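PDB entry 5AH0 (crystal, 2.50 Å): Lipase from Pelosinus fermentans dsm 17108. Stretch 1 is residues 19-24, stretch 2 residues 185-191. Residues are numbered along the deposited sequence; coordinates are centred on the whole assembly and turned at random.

Stretch 1 19-24: EVLGLK
Stretch 2, residues 185-191: SLASFTG

Stretch 1 has no regular helix or strand. Val20 to Leu23 form a type II beta turn, closed by a hydrogen bond from Leu23 N to Val20 O at 3.2 Å. Val20 has phi/psi of 49/68, Leu21 -54/136, Gly22 95/-10 and Leu23 -143/110. The positive phi of Gly22 suits glycine: a CB there would be jammed against the carbonyl O of Leu21.

Stretch 2 continues a helix that begins earlier in the chain. Leu186 has phi/psi of -61/-43 and Phe189 -63/-35. Phe189 N donates a hydrogen bond to Ser185 O at 3.0 Å, and Thr190 N one to Leu186 O at 3.1 Å. Thr190 is at -87/-22. Gly191 then leaves helical angles at 88/5. Val20 pairs with Leu186 in register, their CA atoms 7.4 Å apart. Gly22 CA comes nearer the helix, 6.4 Å from Thr190 CA.

No hydrogen bond crosses between the stretches. The contact is small, burying 255 Å² over both sides, and rests on apolar packing. Val20 (chi1 t) and Leu23 (chi1 t, chi2 p) point toward the helix. Leu186 (chi1 m, chi2 t), Phe189 (chi1 t, chi2 69°) and Thr190 (chi1 p) point toward the turn.

Leu186 meets the side chains of Val20 and Leu23. Leu186 CD1 lies 4.0 Å from Val20 CG2, and Leu186 CD2 lies 4.1 Å from Leu23 CD2. Leu23 CD1 reaches Phe189 CE2 at 3.8 Å, at the edge of the ring and near its plane.

Thr190 presents its methyl to the turn. Thr190 CG2 is 4.0 Å from Val20 CG1, 4.1 Å from Leu23 CB and 3.8 Å from Leu21 O. Thr190 OG1 donates a hydrogen bond back to Leu186 O at 3.0 Å. Leu21 starts sideways, but the end of its side chain leads away.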

# COMPACT_ATOMS: atom_id res chain seq x y z
N GLU A 19 16.44 0.02 -3.04
CA GLU A 19 16.40 -1.42 -2.83
C GLU A 19 16.16 -2.14 -4.15
O GLU A 19 15.66 -1.53 -5.10
CB GLU A 19 15.31 -1.80 -1.84
CG GLU A 19 15.53 -1.32 -0.43
CD GLU A 19 14.28 -1.46 0.43
OE1 GLU A 19 13.21 -0.99 0.00
OE2 GLU A 19 14.37 -2.04 1.54
N VAL A 20 16.51 -3.42 -4.20
CA VAL A 20 16.27 -4.26 -5.37
C VAL A 20 16.76 -3.56 -6.63
O VAL A 20 15.96 -3.14 -7.47
CB VAL A 20 14.77 -4.60 -5.53
CG1 VAL A 20 14.57 -5.65 -6.62
CG2 VAL A 20 14.21 -5.10 -4.22
N LEU A 21 18.07 -3.40 -6.73
CA LEU A 21 18.67 -2.78 -7.89
C LEU A 21 18.20 -3.47 -9.15
O LEU A 21 18.13 -4.70 -9.20
CB LEU A 21 20.19 -2.81 -7.80
CG LEU A 21 20.83 -1.57 -7.20
CD1 LEU A 21 20.32 -1.30 -5.78
CD2 LEU A 21 22.34 -1.71 -7.20
N GLY A 22 17.86 -2.69 -10.16
CA GLY A 22 17.52 -3.26 -11.44
C GLY A 22 16.04 -3.47 -11.66
O GLY A 22 15.62 -3.79 -12.76
N LEU A 23 15.24 -3.30 -10.61
CA LEU A 23 13.78 -3.43 -10.73
C LEU A 23 13.07 -2.41 -9.85
O LEU A 23 13.08 -2.52 -8.62
CB LEU A 23 13.32 -4.84 -10.37
CG LEU A 23 11.91 -5.19 -10.87
CD1 LEU A 23 11.90 -5.40 -12.38
CD2 LEU A 23 11.34 -6.40 -10.18
N LYS A 24 12.45 -1.42 -10.48
CA LYS A 24 11.62 -0.45 -9.78
C LYS A 24 10.25 -1.06 -9.47
O LYS A 24 9.63 -1.67 -10.35
CB LYS A 24 11.46 0.81 -10.62
CG LYS A 24 12.16 2.04 -10.10
CD LYS A 24 13.64 1.86 -9.97
CE LYS A 24 14.24 3.06 -9.30
NZ LYS A 24 15.69 2.86 -9.10
N SER A 185 11.74 -14.54 -5.10
CA SER A 185 11.45 -14.27 -6.51
C SER A 185 12.24 -13.08 -7.03
O SER A 185 12.79 -13.14 -8.12
CB SER A 185 9.96 -14.02 -6.72
OG SER A 185 9.70 -13.74 -8.09
N LEU A 186 12.28 -12.00 -6.25
CA LEU A 186 13.02 -10.81 -6.66
C LEU A 186 14.51 -11.09 -6.84
O LEU A 186 15.13 -10.65 -7.81
CB LEU A 186 12.82 -9.70 -5.63
CG LEU A 186 11.41 -9.13 -5.48
CD1 LEU A 186 11.43 -8.01 -4.43
CD2 LEU A 186 10.86 -8.64 -6.81
N ALA A 187 15.08 -11.84 -5.89
CA ALA A 187 16.49 -12.19 -5.94
C ALA A 187 16.83 -12.98 -7.19
O ALA A 187 17.88 -12.78 -7.78
CB ALA A 187 16.89 -12.98 -4.69
N SER A 188 15.94 -13.88 -7.60
CA SER A 188 16.19 -14.66 -8.81
C SER A 188 16.05 -13.81 -10.06
O SER A 188 16.94 -13.79 -10.91
CB SER A 188 15.23 -15.85 -8.89
OG SER A 188 15.28 -16.43 -10.19
N PHE A 189 14.96 -13.07 -10.14
CA PHE A 189 14.60 -12.31 -11.32
C PHE A 189 15.61 -11.21 -11.68
O PHE A 189 15.80 -10.91 -12.86
CB PHE A 189 13.22 -11.69 -11.12
CG PHE A 189 12.67 -11.02 -12.34
CD1 PHE A 189 12.28 -11.77 -13.44
CD2 PHE A 189 12.50 -9.65 -12.38
CE1 PHE A 189 11.76 -11.16 -14.57
CE2 PHE A 189 11.98 -9.04 -13.51
CZ PHE A 189 11.61 -9.80 -14.60
N THR A 190 16.22 -10.59 -10.68
CA THR A 190 17.27 -9.61 -10.93
C THR A 190 18.65 -10.26 -11.06
O THR A 190 19.56 -9.69 -11.64
CB THR A 190 17.33 -8.56 -9.81
OG1 THR A 190 17.68 -9.20 -8.58
CG2 THR A 190 15.99 -7.86 -9.68
N GLY A 191 18.81 -11.46 -10.52
CA GLY A 191 20.11 -12.09 -10.53
C GLY A 191 20.93 -11.69 -9.31
O GLY A 191 22.11 -12.02 -9.20